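Local coordinates for Mono(ADP-ribosyl)transferase SpvB (Salmonella typhimurium, PDB 2GWM), which probably transfers ADP-ribose from NAD+ to an arginine of host actin through this C-terminal catalytic domain, blocking actin polymerization, at residues L83-K87 with K191-N195. Numbering follows the deposited sequence.
Sequences LKLDK and KRIIN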
ATOM      1  N   LEU A  83      -1.287   4.412   9.175  1.00 25.64           N
ATOM      2  CA  LEU A  83      -2.523   4.889   8.502  1.00 27.88           C
ATOM      3  C   LEU A  83      -3.244   5.942   9.340  1.00 26.91           C
ATOM      4  O   LEU A  83      -3.224   5.932  10.568  1.00 24.30           O
ATOM      5  CB  LEU A  83      -3.550   3.749   8.250  1.00 28.88           C
ATOM      6  CG  LEU A  83      -3.349   2.587   7.305  1.00 35.11           C
ATOM      7  CD1 LEU A  83      -4.619   1.767   7.248  1.00 35.61           C
ATOM      8  CD2 LEU A  83      -2.996   3.073   5.932  1.00 35.39           C
ATOM      9  N   LYS A  84      -3.957   6.838   8.679  1.00 26.91           N
ATOM     10  CA  LYS A  84      -4.856   7.719   9.333  1.00 28.17           C
ATOM     11  C   LYS A  84      -6.203   7.113   9.144  1.00 27.87           C
ATOM     12  O   LYS A  84      -6.754   7.139   8.011  1.00 30.79           O
ATOM     13  CB  LYS A  84      -4.771   9.082   8.678  1.00 28.75           C
ATOM     14  CG  LYS A  84      -5.475  10.116   9.409  1.00 30.96           C
ATOM     15  CD  LYS A  84      -5.328  11.456   8.729  1.00 34.26           C
ATOM     16  CE  LYS A  84      -5.695  12.565   9.687  1.00 40.64           C
ATOM     17  NZ  LYS A  84      -6.937  12.270  10.510  1.00 45.15           N
ATOM     18  N   LEU A  85      -6.755   6.515  10.199  1.00 25.90           N
ATOM     19  CA  LEU A  85      -8.102   5.952  10.156  1.00 26.17           C
ATOM     20  C   LEU A  85      -9.151   6.719  10.902  1.00 27.15           C
ATOM     21  O   LEU A  85     -10.322   6.375  10.782  1.00 27.67           O
ATOM     22  CB  LEU A  85      -8.134   4.519  10.685  1.00 26.20           C
ATOM     23  CG  LEU A  85      -7.412   3.434   9.928  1.00 27.58           C
ATOM     24  CD1 LEU A  85      -7.652   2.091  10.670  1.00 29.08           C
ATOM     25  CD2 LEU A  85      -7.869   3.378   8.476  1.00 30.58           C
ATOM     26  N   ASP A  86      -8.793   7.768  11.641  1.00 27.15           N
ATOM     27  CA  ASP A  86      -9.750   8.453  12.478  1.00 28.52           C
ATOM     28  C   ASP A  86     -10.460   9.628  11.813  1.00 30.11           C
ATOM     29  O   ASP A  86     -11.124  10.399  12.509  1.00 29.86           O
ATOM     30  CB  ASP A  86      -9.094   8.884  13.797  1.00 29.05           C
ATOM     31  CG  ASP A  86      -8.771   7.717  14.665  1.00 29.32           C
ATOM     32  OD1 ASP A  86      -9.618   6.857  14.805  1.00 27.32           O
ATOM     33  OD2 ASP A  86      -7.684   7.657  15.242  1.00 31.48           O
ATOM     34  N   LYS A  87     -10.394   9.698  10.486  1.00 31.93           N
ATOM     35  CA  LYS A  87     -11.164  10.698   9.711  1.00 34.58           C
ATOM     36  C   LYS A  87     -12.647  10.313   9.711  1.00 36.19           C
ATOM     37  O   LYS A  87     -12.977   9.158   9.444  1.00 36.18           O
ATOM     38  CB  LYS A  87     -10.682  10.754   8.266  1.00 35.18           C
ATOM     39  CG  LYS A  87      -9.168  10.876   8.075  1.00 37.35           C
ATOM     40  CD  LYS A  87      -8.726  11.431   6.714  1.00 39.00           C
ATOM     41  CE  LYS A  87      -9.465  10.809   5.543  1.00 42.34           C
ATOM     42  NZ  LYS A  87      -9.365  11.647   4.290  1.00 45.77           N
ATOM     43  N   LYS A 191      -3.289   6.171  18.289  1.00 17.85           N
ATOM     44  CA  LYS A 191      -4.489   5.727  18.938  1.00 18.02           C
ATOM     45  C   LYS A 191      -4.580   4.219  19.086  1.00 19.08           C
ATOM     46  O   LYS A 191      -5.144   3.690  20.042  1.00 19.95           O
ATOM     47  CB  LYS A 191      -5.704   6.212  18.168  1.00 20.19           C
ATOM     48  CG  LYS A 191      -7.018   5.937  18.856  1.00 23.64           C
ATOM     49  CD  LYS A 191      -7.930   7.155  18.623  1.00 31.46           C
ATOM     50  CE  LYS A 191      -9.066   7.204  19.599  1.00 35.97           C
ATOM     51  NZ  LYS A 191     -10.096   6.205  19.238  1.00 42.00           N
ATOM     52  N   ARG A 192      -3.967   3.490  18.166  1.00 18.71           N
ATOM     53  CA  ARG A 192      -4.081   2.056  18.170  1.00 19.34           C
ATOM     54  C   ARG A 192      -2.999   1.415  17.334  1.00 18.66           C
ATOM     55  O   ARG A 192      -2.439   2.015  16.399  1.00 18.40           O
ATOM     56  CB  ARG A 192      -5.454   1.654  17.651  1.00 18.64           C
ATOM     57  CG  ARG A 192      -5.547   1.929  16.153  1.00 20.75           C
ATOM     58  CD  ARG A 192      -6.940   1.663  15.622  1.00 22.93           C
ATOM     59  NE  ARG A 192      -8.006   2.518  16.152  1.00 22.36           N
ATOM     60  CZ  ARG A 192      -8.239   3.776  15.787  1.00 23.31           C
ATOM     61  NH1 ARG A 192      -7.414   4.377  14.942  1.00 22.84           N
ATOM     62  NH2 ARG A 192      -9.273   4.467  16.308  1.00 22.27           N
ATOM     63  N   ILE A 193      -2.699   0.192  17.703  1.00 18.04           N
ATOM     64  CA  ILE A 193      -1.983  -0.774  16.901  1.00 18.62           C
ATOM     65  C   ILE A 193      -2.955  -1.821  16.467  1.00 19.95           C
ATOM     66  O   ILE A 193      -3.729  -2.328  17.257  1.00 19.78           O
ATOM     67  CB  ILE A 193      -0.773  -1.430  17.697  1.00 19.44           C
ATOM     68  CG1 ILE A 193       0.195  -0.374  18.207  1.00 20.63           C
ATOM     69  CG2 ILE A 193      -0.090  -2.546  16.862  1.00 20.53           C
ATOM     70  CD1 ILE A 193       1.055  -0.912  19.338  1.00 21.84           C
ATOM     71  N   ILE A 194      -2.854  -2.194  15.185  1.00 19.08           N
ATOM     72  CA  ILE A 194      -3.648  -3.270  14.662  1.00 18.89           C
ATOM     73  C   ILE A 194      -2.664  -4.298  14.178  1.00 19.42           C
ATOM     74  O   ILE A 194      -1.862  -4.051  13.299  1.00 19.92           O
ATOM     75  CB  ILE A 194      -4.575  -2.875  13.532  1.00 19.65           C
ATOM     76  CG1 ILE A 194      -5.464  -1.726  13.950  1.00 19.81           C
ATOM     77  CG2 ILE A 194      -5.418  -4.091  13.129  1.00 20.12           C
ATOM     78  CD1 ILE A 194      -6.408  -1.251  12.866  1.00 22.10           C
ATOM     79  N   ASN A 195      -2.759  -5.494  14.768  1.00 19.33           N
ATOM     80  CA  ASN A 195      -1.972  -6.673  14.394  1.00 18.87           C
ATOM     81  C   ASN A 195      -2.784  -7.431  13.354  1.00 19.15           C
ATOM     82  O   ASN A 195      -3.904  -7.869  13.622  1.00 18.76           O
ATOM     83  CB  ASN A 195      -1.679  -7.540  15.621  1.00 18.91           C
ATOM     84  CG  ASN A 195      -0.898  -6.812  16.659  1.00 21.22           C
ATOM     85  OD1 ASN A 195      -1.365  -6.634  17.837  1.00 23.89           O
ATOM     86  ND2 ASN A 195       0.307  -6.446  16.297  1.00 17.74           N
TER
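A salt bridge backed by a small apolar contact joins the loop after strand 78-83 to the start of strand 192-198, past strand 122-127, which separates strands 78-83 and 192-198 in the mixed sheet of the ADP-ribosyltransferase domain. The backbones stay well apart, 8.8 Å between the CA atoms of D86 and K191 at their nearest, so side chains alone bridge the gap. D86 meets the R192 guanidinium at its edge, near its plane. The shortest and straightest hydrogen bond of the salt bridge runs from R192 NH2 to D86 OD1, 2.8 Å; R192 NH1 adds weak ones to D86 OD1 and D86 OD2, each 3.3 Å. K191 lays its aliphatic chain beside the same carboxylate, CD 3.4 Å from D86 OD2, while its NZ, 4.5 Å from D86 OD1, is too far for a second salt bridge. Next to the charged pair, L85 and I194 touch through their CD1 methyls at 4.2 Å. The side chain of L85 lies about 9 Å from that of R81, a predicted active-site residue on strand 78-83. D121 fastens both sides: its carboxylate accepts hydrogen bonds from the backbone N atoms of L85 and D86, and its backbone is hydrogen-bonded to K191 and R192. R192 NH1 is also hydrogen-bonded to T122 OG1. L94 of helix 91-97 packs on L85, D86 and R192, T122 and L124 of strand 122-127 receive I194, and I193 packs against helix 168-175.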